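Local coordinates for protein probable TonB-dependent receptor (Pseudomonas aeruginosa, PDB 4K3F) that probably binds methionine in the periplasm as the substrate-capturing lipoprotein of a transport system, and here holds selenomethionine in its interdomain cleft, at residues V80-P84 with S192-N198. Residues are numbered along the deposited sequence.
With MSE (selenomethionine), chain B.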
loop_
_atom_site.group_PDB
_atom_site.type_symbol
_atom_site.label_atom_id
_atom_site.label_comp_id
_atom_site.label_asym_id
_atom_site.label_seq_id
_atom_site.Cartn_x
_atom_site.Cartn_y
_atom_site.Cartn_z
ATOM N N VAL A 80 2.074 0.166 10.909
ATOM C CA VAL A 80 3.349 0.797 10.823
ATOM C C VAL A 80 3.314 2.175 10.193
ATOM O O VAL A 80 3.825 3.112 10.788
ATOM C CB VAL A 80 4.381 -0.091 10.117
ATOM C CG1 VAL A 80 5.746 0.588 10.161
ATOM C CG2 VAL A 80 4.497 -1.459 10.772
ATOM N N HIS A 81 2.769 2.291 8.978
ATOM C CA HIS A 81 2.818 3.525 8.229
ATOM C C HIS A 81 1.679 3.626 7.250
ATOM O O HIS A 81 0.991 2.633 6.978
ATOM C CB HIS A 81 4.148 3.665 7.467
ATOM C CG HIS A 81 4.292 2.717 6.321
ATOM N ND1 HIS A 81 4.950 1.512 6.397
ATOM C CD2 HIS A 81 3.845 2.810 5.046
ATOM C CE1 HIS A 81 4.903 0.909 5.226
ATOM N NE2 HIS A 81 4.233 1.676 4.390
ATOM N N ILE A 82 1.487 4.833 6.739
ATOM C CA ILE A 82 0.479 5.077 5.700
ATOM C C ILE A 82 1.222 5.590 4.487
ATOM O O ILE A 82 2.235 6.307 4.625
ATOM C CB ILE A 82 -0.593 6.126 6.149
ATOM C CG1 ILE A 82 -1.217 5.723 7.486
ATOM C CG2 ILE A 82 -1.705 6.260 5.131
ATOM C CD1 ILE A 82 -0.880 6.694 8.594
ATOM N N GLU A 83 0.735 5.244 3.304
ATOM C CA GLU A 83 1.308 5.698 2.017
ATOM C C GLU A 83 0.223 6.412 1.247
ATOM O O GLU A 83 -0.434 5.805 0.419
ATOM C CB GLU A 83 1.756 4.498 1.166
ATOM C CG GLU A 83 2.888 3.714 1.742
ATOM C CD GLU A 83 3.202 2.418 0.991
ATOM O OE1 GLU A 83 2.780 2.198 -0.193
ATOM O OE2 GLU A 83 3.864 1.607 1.614
ATOM N N PRO A 84 0.008 7.706 1.515
ATOM C CA PRO A 84 -1.093 8.378 0.816
ATOM C C PRO A 84 -1.012 8.209 -0.701
ATOM O O PRO A 84 0.029 8.472 -1.322
ATOM C CB PRO A 84 -0.944 9.823 1.251
ATOM C CG PRO A 84 -0.376 9.698 2.623
ATOM C CD PRO A 84 0.620 8.549 2.527
ATOM N N SER A 192 -3.590 11.518 5.165
ATOM C CA SER A 192 -2.969 10.359 5.823
ATOM C C SER A 192 -3.831 9.706 6.897
ATOM O O SER A 192 -3.474 8.641 7.382
ATOM C CB SER A 192 -1.637 10.748 6.423
ATOM O OG SER A 192 -1.842 11.798 7.355
ATOM N N ASP A 193 -4.935 10.343 7.293
ATOM C CA ASP A 193 -5.890 9.707 8.209
ATOM C C ASP A 193 -6.899 8.881 7.433
ATOM O O ASP A 193 -7.964 9.353 7.060
ATOM C CB ASP A 193 -6.604 10.752 9.066
ATOM C CG ASP A 193 -5.935 10.947 10.408
ATOM O OD1 ASP A 193 -4.682 10.885 10.468
ATOM O OD2 ASP A 193 -6.663 11.149 11.403
ATOM N N SER A 194 -6.522 7.650 7.144
ATOM C CA SER A 194 -7.215 6.866 6.137
ATOM C C SER A 194 -7.392 5.444 6.613
ATOM O O SER A 194 -6.818 5.038 7.632
ATOM C CB SER A 194 -6.431 6.889 4.812
ATOM O OG SER A 194 -5.281 6.032 4.871
ATOM N N PRO A 195 -8.139 4.658 5.831
ATOM C CA PRO A 195 -8.234 3.207 6.126
ATOM C C PRO A 195 -6.976 2.384 5.861
ATOM O O PRO A 195 -7.013 1.173 6.039
ATOM C CB PRO A 195 -9.370 2.730 5.181
ATOM C CG PRO A 195 -10.168 3.970 4.919
ATOM C CD PRO A 195 -9.149 5.090 4.854
ATOM N N TYR A 196 -5.904 3.003 5.370
ATOM C CA TYR A 196 -4.872 2.249 4.655
ATOM C C TYR A 196 -3.502 2.146 5.337
ATOM O O TYR A 196 -2.459 1.987 4.679
ATOM C CB TYR A 196 -4.735 2.740 3.214
ATOM C CG TYR A 196 -6.065 2.793 2.510
ATOM C CD1 TYR A 196 -6.780 1.629 2.211
ATOM C CD2 TYR A 196 -6.679 4.016 2.237
ATOM C CE1 TYR A 196 -8.005 1.662 1.599
ATOM C CE2 TYR A 196 -7.922 4.049 1.629
ATOM C CZ TYR A 196 -8.582 2.883 1.330
ATOM O OH TYR A 196 -9.802 2.942 0.748
ATOM N N VAL A 197 -3.509 2.110 6.660
ATOM C CA VAL A 197 -2.274 1.826 7.361
ATOM C C VAL A 197 -1.742 0.468 6.926
ATOM O O VAL A 197 -2.489 -0.500 6.806
ATOM C CB VAL A 197 -2.489 1.841 8.884
ATOM C CG1 VAL A 197 -1.246 1.415 9.624
ATOM C CG2 VAL A 197 -2.959 3.210 9.337
ATOM N N ASN A 198 -0.454 0.428 6.593
ATOM C CA ASN A 198 0.226 -0.831 6.257
ATOM C C ASN A 198 0.593 -1.599 7.524
ATOM O O ASN A 198 1.067 -1.012 8.495
ATOM C CB ASN A 198 1.474 -0.565 5.407
ATOM C CG ASN A 198 1.125 -0.255 3.936
ATOM O OD1 ASN A 198 1.799 -0.718 3.029
ATOM N ND2 ASN A 198 -0.004 0.488 3.706
HETATM N N MSE B 300 1.871 -0.225 0.153
HETATM C CA MSE B 300 0.566 -0.312 -0.565
HETATM C C MSE B 300 -0.239 0.918 -0.163
HETATM O O MSE B 300 -0.263 1.273 1.021
HETATM O OXT MSE B 300 -0.877 1.548 -1.014
HETATM C CB MSE B 300 -0.196 -1.602 -0.217
HETATM C CG MSE B 300 -1.505 -1.719 -0.961
HETATM SE SE MSE B 300 -2.505 -3.291 -0.338
HETATM C CE MSE B 300 -1.389 -4.664 -0.999
HETATM O O HOH W 1 -1.352 3.364 2.458
#
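How a binding protein fixes the amino-acid end of its ligand is well illustrated where the end of strand 75-82 meets the loop entering strand 198-202. Two backbone hydrogen bonds set the frame: Val80 N to Asn198 O (2.9 Å) and Asn198 N to His81 O (2.7 Å). The backbone pairing sets Asn198 CB over one face of the His81 ring, 3.9 Å from its centroid, in a CH-pi contact; chi1 near m then carries the amide to the ligand. His81 adopts the p rotamer, which brings its NE2 within 2.8 Å of Glu83 OE2; this His-carboxylate hydrogen bond engages one oxygen of an extended Glu83 (chi1 m, chi2 t), whose OE1 accepts from the ligand ammonium N at 2.6 Å. The Asn198 amide grips both ends of the ligand backbone: OD1 takes a hydrogen bond from ligand N (2.9 Å), while ND2 gives one to carboxylate O (2.8 Å). A water accepts from Glu83 N (2.9 Å) and lies 2.8 Å from both Tyr196 O and ligand O. Beside this polar cluster, Ile82 packs its CG1 against Val197 CG2 (3.6 Å) and its CG2 against Ser194 OG (3.6 Å), the hydroxyl that closes an ST turn by accepting from Tyr196 N. Arg115 and Asn171 also hydrogen-bond the ligand. The whole forms part of the interdomain ligand cleft of a periplasmic binding protein, in the NlpA family.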